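Local coordinates for cyclase (Uncultured organism, PDB 5IBZ), which acts as a cyclase and, as a member of the cyclase family, may have arylformamidase activity, at the interface of chains A and B. Residues are numbered along the deposited sequence; one frame, centred on the assembly and turned at random. Chains: chain A/B, Uncharacterized protein.

Three patches sample one two-fold symmetric interface between two copies of a cyclase, and each has a twin with the chains exchanged. Between centres of C-alpha atoms, contact 1 lies about 32 Å from contact 2 and 22 Å from contact 3; contacts 2 and 3 are about 19 Å apart. Contacts 1 and 3 share the C-terminal stretch of chain A, through A:Val313, just before strand 314-316, and through A:Asn318 and A:Ile320. A short loop links helix 37-44 of contact 2 to strand 52-54 of contact 3. Chains A and B thus pair extensively within a four-copy deposited assembly, although the structure alone does not show pairing in solution.

Contact 1: the interface of chains A and B. Residues chain A 108-109, 312-314; chain B 100-102.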
loop_
_atom_site.group_PDB
_atom_site.type_symbol
_atom_site.label_atom_id
_atom_site.label_comp_id
_atom_site.label_asym_id
_atom_site.label_seq_id
_atom_site.Cartn_x
_atom_site.Cartn_y
_atom_site.Cartn_z
ATOM N N LEU A 108 1.735 -3.242 -10.614
ATOM C CA LEU A 108 2.903 -3.568 -11.413
ATOM C C LEU A 108 2.607 -3.321 -12.890
ATOM O O LEU A 108 3.538 -3.185 -13.687
ATOM C CB LEU A 108 3.357 -5.006 -11.134
ATOM C CG LEU A 108 3.834 -5.223 -9.704
ATOM C CD1 LEU A 108 4.339 -6.632 -9.576
ATOM C CD2 LEU A 108 4.932 -4.267 -9.298
ATOM N N GLN A 109 1.322 -3.203 -13.238
ATOM C CA GLN A 109 0.888 -2.789 -14.563
ATOM C C GLN A 109 0.466 -1.316 -14.554
ATOM O O GLN A 109 -0.333 -0.898 -15.385
ATOM C CB GLN A 109 -0.290 -3.675 -15.057
ATOM C CG GLN A 109 0.004 -5.169 -15.239
ATOM C CD GLN A 109 0.145 -5.933 -13.931
ATOM O OE1 GLN A 109 -0.735 -5.870 -13.075
ATOM N NE2 GLN A 109 1.290 -6.591 -13.748
ATOM N N ALA A 312 5.627 -12.497 -9.783
ATOM C CA ALA A 312 4.895 -11.354 -10.344
ATOM C C ALA A 312 4.550 -11.609 -11.809
ATOM O O ALA A 312 5.229 -12.379 -12.512
ATOM C CB ALA A 312 5.698 -10.057 -10.212
ATOM N N VAL A 313 3.491 -10.957 -12.271
ATOM C CA VAL A 313 3.050 -11.178 -13.647
ATOM C C VAL A 313 3.415 -10.004 -14.552
ATOM O O VAL A 313 2.944 -9.895 -15.683
ATOM C CB VAL A 313 1.536 -11.482 -13.691
ATOM C CG1 VAL A 313 1.247 -12.718 -12.866
ATOM C CG2 VAL A 313 0.680 -10.302 -13.205
ATOM N N GLY A 314 4.322 -9.163 -14.064
ATOM C CA GLY A 314 4.847 -8.060 -14.840
ATOM C C GLY A 314 5.775 -7.252 -13.965
ATOM O O GLY A 314 5.982 -7.601 -12.810
ATOM N N ALA B 100 -4.162 -11.831 -15.297
ATOM C CA ALA B 100 -3.713 -11.705 -13.909
ATOM C C ALA B 100 -3.049 -10.336 -13.748
ATOM O O ALA B 100 -2.279 -9.926 -14.594
ATOM C CB ALA B 100 -2.748 -12.830 -13.541
ATOM N N ASP B 101 -3.377 -9.641 -12.666
ATOM C CA ASP B 101 -2.861 -8.301 -12.362
ATOM C C ASP B 101 -2.321 -8.309 -10.937
ATOM O O ASP B 101 -2.848 -9.023 -10.090
ATOM C CB ASP B 101 -3.964 -7.225 -12.434
ATOM C CG ASP B 101 -4.110 -6.549 -13.778
ATOM O OD1 ASP B 101 -3.576 -7.031 -14.798
ATOM O OD2 ASP B 101 -4.812 -5.491 -13.781
ATOM N N ASP B 102 -1.315 -7.491 -10.662
ATOM C CA ASP B 102 -0.774 -7.432 -9.303
ATOM C C ASP B 102 -0.241 -6.069 -8.881
ATOM O O ASP B 102 -0.192 -5.127 -9.676
ATOM C CB ASP B 102 0.294 -8.522 -9.097
ATOM C CG ASP B 102 1.389 -8.549 -10.153
ATOM O OD1 ASP B 102 1.373 -7.746 -11.107
ATOM O OD2 ASP B 102 2.284 -9.412 -10.006
HETATM O O HOH W 1 -1.899 -4.058 -11.830
#
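B:Asp102, on strand 101-107 of this cyclase-family enzyme, hides 60 Å² against chain A, where A:Gln109 and A:Val313 are its main partners in a probable dimer interface. Its side chain is swung between its own backbone N and carbonyl carbon (chi1 52°), which turns the carboxylate towards loops of chain A. A short carboxylate suits the place because its two acceptors serve two donors at once. B:Asp102 OD1 accepts from the amide NE2 of A:Gln109 at 2.9 Å, met nearly along its C-O axis, with amide and carboxylate almost coplanar (14°). B:Asp102 OD2 accepts from the backbone N-H of A:Val313 (N to O 3.0 Å) on its syn side, from 32° out of the carboxylate plane. Glutamine can both donate and accept: A:Gln109 OE1 accepts from the backbone N-H of B:Asp102 (N to O 3.0 Å), in the carbonyl plane on a lone pair. This double grip fixes which way the amide is flipped. The backbone O of B:Asp102 accepts from A:Leu108 N at 2.9 Å and meets a water that bridges to A:Gln109 OE1. A:Val313 CG2 lies 3.6 Å from B:Asp102 CG, and A:Leu108 CD1 presses on the same carboxylate carbon.

Contact 2: the interface of chains A and B. Residues chain A 41, 44-45; chain B 44-45, 47-48.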
loop_
_atom_site.group_PDB
_atom_site.type_symbol
_atom_site.label_atom_id
_atom_site.label_comp_id
_atom_site.label_asym_id
_atom_site.label_seq_id
_atom_site.Cartn_x
_atom_site.Cartn_y
_atom_site.Cartn_z
ATOM N N VAL A 41 25.934 -9.359 -27.521
ATOM C CA VAL A 41 27.211 -8.825 -27.986
ATOM C C VAL A 41 26.983 -7.968 -29.234
ATOM O O VAL A 41 27.563 -6.897 -29.364
ATOM C CB VAL A 41 28.207 -9.960 -28.273
ATOM C CG1 VAL A 41 29.493 -9.439 -28.878
ATOM C CG2 VAL A 41 28.509 -10.746 -26.974
ATOM N N ALA A 44 25.619 -4.660 -28.224
ATOM C CA ALA A 44 26.645 -3.841 -27.590
ATOM C C ALA A 44 27.476 -3.080 -28.620
ATOM O O ALA A 44 27.919 -1.966 -28.344
ATOM C CB ALA A 44 27.554 -4.689 -26.710
ATOM N N ARG A 45 27.701 -3.666 -29.799
ATOM C CA ARG A 45 28.483 -2.993 -30.840
ATOM C C ARG A 45 27.754 -1.761 -31.397
ATOM O O ARG A 45 28.354 -0.949 -32.095
ATOM C CB ARG A 45 28.812 -3.963 -31.981
ATOM C CG ARG A 45 29.750 -5.126 -31.590
ATOM C CD ARG A 45 31.124 -4.637 -31.110
ATOM N NE ARG A 45 31.137 -4.275 -29.693
ATOM C CZ ARG A 45 31.257 -5.140 -28.697
ATOM N NH1 ARG A 45 31.348 -6.444 -28.942
ATOM N NH2 ARG A 45 31.252 -4.693 -27.449
ATOM N N ALA B 44 31.087 -0.375 -22.987
ATOM C CA ALA B 44 30.391 -1.300 -23.882
ATOM C C ALA B 44 31.364 -2.253 -24.560
ATOM O O ALA B 44 30.992 -3.378 -24.937
ATOM C CB ALA B 44 29.580 -0.526 -24.933
ATOM N N ARG B 45 32.606 -1.814 -24.716
ATOM C CA ARG B 45 33.608 -2.668 -25.362
ATOM C C ARG B 45 33.923 -3.885 -24.505
ATOM O O ARG B 45 34.528 -4.842 -25.000
ATOM C CB ARG B 45 34.894 -1.894 -25.662
ATOM C CG ARG B 45 34.742 -0.908 -26.813
ATOM C CD ARG B 45 36.108 -0.415 -27.263
ATOM N NE ARG B 45 36.377 0.863 -26.635
ATOM C CZ ARG B 45 36.035 2.035 -27.156
ATOM N NH1 ARG B 45 36.306 3.131 -26.477
ATOM N NH2 ARG B 45 35.434 2.113 -28.348
ATOM N N ILE B 47 31.725 -5.869 -23.386
ATOM C CA ILE B 47 30.729 -6.883 -23.687
ATOM C C ILE B 47 31.282 -7.713 -24.832
ATOM O O ILE B 47 31.171 -7.343 -26.004
ATOM C CB ILE B 47 29.340 -6.265 -24.039
ATOM C CG1 ILE B 47 28.831 -5.430 -22.859
ATOM C CG2 ILE B 47 28.341 -7.363 -24.397
ATOM C CD1 ILE B 47 27.510 -4.722 -23.100
ATOM N N GLN B 48 31.911 -8.826 -24.478
ATOM C CA GLN B 48 32.577 -9.662 -25.470
ATOM C C GLN B 48 32.044 -11.091 -25.487
ATOM O O GLN B 48 32.174 -11.772 -26.505
ATOM C CB GLN B 48 34.093 -9.647 -25.233
ATOM C CG GLN B 48 34.745 -8.290 -25.551
ATOM C CD GLN B 48 34.597 -7.848 -27.030
ATOM O OE1 GLN B 48 34.609 -8.682 -27.950
ATOM N NE2 GLN B 48 34.462 -6.530 -27.258
#
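A:Ala44 CB, at the end of helix 37-44, packs 3.6 Å from B:Ile47 CB, and the isoleucine's CG2 and CD1 close round the same methyl group. Alanine suits this spot because a short side chain lets the branched isoleucine come right up to the helix. With CG1 placed beside the backbone N (chi1 -60°), B:Ile47 turns CG2 to the helix, 4.0 Å from A:Val41 CA, while A:Val41 CG2 borders the backbone O of B:Gln48. Outward from this small apolar centre, A:Arg45 bends at chi2 and chi3 (-61° and 84°), folding its guanidinium back across to chain B. There A:Arg45 NH1 and NH2 both donate to the carbonyl O of B:Ile47, at 3.1 Å and 3.0 Å, with that oxygen close to the guanidinium plane. A long, cationic side chain with paired N-H groups is well fitted to such a fork. Replacing A:Arg45 with a methionine would probably leave the B:Ile47 carbonyl O without the two N-H donors that grip it. The amide of B:Gln48 lies over the rim of the guanidinium, the planes nearly parallel, with NE2 3.5 Å from A:Arg45 NH1. B:Gln48 NE2 donates within chain B to the backbone O of the poorly ordered B:Arg45 at 2.8 Å.

Contact 3: the interface of chains A and B. Residues chain A 52-54, 318, 320; chain B 152-153, 308.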
loop_
_atom_site.group_PDB
_atom_site.type_symbol
_atom_site.label_atom_id
_atom_site.label_comp_id
_atom_site.label_asym_id
_atom_site.label_seq_id
_atom_site.Cartn_x
_atom_site.Cartn_y
_atom_site.Cartn_z
ATOM N N THR A 52 22.293 8.290 -24.420
ATOM C CA THR A 52 21.333 7.520 -23.631
ATOM C C THR A 52 19.978 8.219 -23.575
ATOM O O THR A 52 19.901 9.454 -23.519
ATOM C CB THR A 52 21.831 7.301 -22.185
ATOM O OG1 THR A 52 22.184 8.569 -21.602
ATOM C CG2 THR A 52 23.040 6.350 -22.176
ATOM N N PHE A 53 18.915 7.410 -23.558
ATOM C CA PHE A 53 17.553 7.901 -23.442
ATOM C C PHE A 53 16.740 7.001 -22.539
ATOM O O PHE A 53 16.705 5.787 -22.742
ATOM C CB PHE A 53 16.877 7.974 -24.806
ATOM C CG PHE A 53 17.627 8.821 -25.782
ATOM C CD1 PHE A 53 17.425 10.184 -25.832
ATOM C CD2 PHE A 53 18.554 8.249 -26.609
ATOM C CE1 PHE A 53 18.142 10.963 -26.722
ATOM C CE2 PHE A 53 19.282 9.028 -27.495
ATOM C CZ PHE A 53 19.076 10.374 -27.540
ATOM N N SER A 54 16.090 7.595 -21.541
ATOM C CA SER A 54 15.140 6.842 -20.718
ATOM C C SER A 54 13.816 6.765 -21.442
ATOM O O SER A 54 13.258 7.798 -21.834
ATOM C CB SER A 54 14.940 7.503 -19.360
ATOM O OG SER A 54 13.779 6.986 -18.729
ATOM N N ASN A 318 12.683 0.984 -16.177
ATOM C CA ASN A 318 13.189 2.188 -16.802
ATOM C C ASN A 318 14.070 1.745 -17.956
ATOM O O ASN A 318 15.290 1.549 -17.802
ATOM C CB ASN A 318 13.952 3.051 -15.804
ATOM C CG ASN A 318 14.483 4.282 -16.433
ATOM O OD1 ASN A 318 14.145 4.587 -17.578
ATOM N ND2 ASN A 318 15.329 4.997 -15.720
ATOM N N ILE A 320 16.468 1.816 -20.897
ATOM C CA ILE A 320 17.438 2.772 -21.423
ATOM C C ILE A 320 17.873 2.334 -22.816
ATOM O O ILE A 320 18.389 1.225 -23.018
ATOM C CB ILE A 320 18.687 2.921 -20.532
ATOM C CG1 ILE A 320 18.297 3.115 -19.059
ATOM C CG2 ILE A 320 19.558 4.070 -21.043
ATOM C CD1 ILE A 320 17.549 4.373 -18.756
ATOM N N LYS B 152 17.906 9.609 -14.003
ATOM C CA LYS B 152 17.122 8.558 -14.654
ATOM C C LYS B 152 17.866 7.903 -15.820
ATOM O O LYS B 152 17.463 6.831 -16.257
ATOM C CB LYS B 152 15.782 9.098 -15.146
ATOM C CG LYS B 152 15.868 10.128 -16.237
ATOM C CD LYS B 152 14.500 10.453 -16.814
ATOM C CE LYS B 152 14.610 11.419 -17.986
ATOM N NZ LYS B 152 13.298 11.617 -18.669
ATOM N N THR B 153 18.919 8.523 -16.345
ATOM C CA THR B 153 19.737 7.810 -17.333
ATOM C C THR B 153 21.136 7.426 -16.829
ATOM O O THR B 153 21.978 6.958 -17.602
ATOM C CB THR B 153 19.898 8.603 -18.650
ATOM O OG1 THR B 153 20.448 9.902 -18.406
ATOM C CG2 THR B 153 18.559 8.760 -19.344
ATOM N N TYR B 308 12.323 5.715 -12.804
ATOM C CA TYR B 308 12.078 7.129 -12.980
ATOM C C TYR B 308 10.980 7.534 -12.003
ATOM O O TYR B 308 9.802 7.434 -12.319
ATOM C CB TYR B 308 11.679 7.388 -14.437
ATOM C CG TYR B 308 11.355 8.805 -14.834
ATOM C CD1 TYR B 308 11.466 9.864 -13.941
ATOM C CD2 TYR B 308 10.888 9.080 -16.111
ATOM C CE1 TYR B 308 11.132 11.152 -14.306
ATOM C CE2 TYR B 308 10.558 10.383 -16.499
ATOM C CZ TYR B 308 10.671 11.406 -15.586
ATOM O OH TYR B 308 10.331 12.707 -15.931
HETATM O O HOH W 2 11.843 9.509 -20.040
HETATM O O HOH W 3 23.040 9.965 -19.167
HETATM O O HOH W 4 20.787 11.140 -20.922
#
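Direct hydrogen bonding across this patch of the likely dimer interface runs from A:Asn318 ND2 to the backbone O of B:Lys152, 2.9 Å away. The amide nitrogen meets that oxygen in the carbonyl plane, on a lone pair. Asparagine suits the place because its other end is used too: A:Asn318 OD1 accepts from the hydroxyl OG of A:Ser54 at 2.7 Å, a bond within chain A that helps to set the amide's orientation. A:Asn318 sets CG opposite its backbone N (chi1 180°), and this directs the amide to chain B.

Apolar contact centres on B:Thr153, which hides 71 Å². Threonine offers a methyl to the strand and a hydroxyl to water: CG2 of B:Thr153 lies over strand 52-54, 3.8 Å from A:Ser54 CB. The small serine lets the neighbouring lysine come close as well, with B:Lys152 CD 3.9 Å from A:Ser54 CB. The same methylene sits over the centre of the B:Tyr308 ring, whose face supports it from within chain B. A:Ile320 CD1 comes 3.5 Å from B:Lys152 O.

Water completes the patch. The hydroxyls of A:Thr52 and B:Thr153 are too far apart to bond directly but share two waters, which also touch each other. Farther along, the extended chain of B:Lys152 carries its side-chain nitrogen NZ to a third water at 2.9 Å, and that water lies 2.9 Å from the backbone O of A:Ser54.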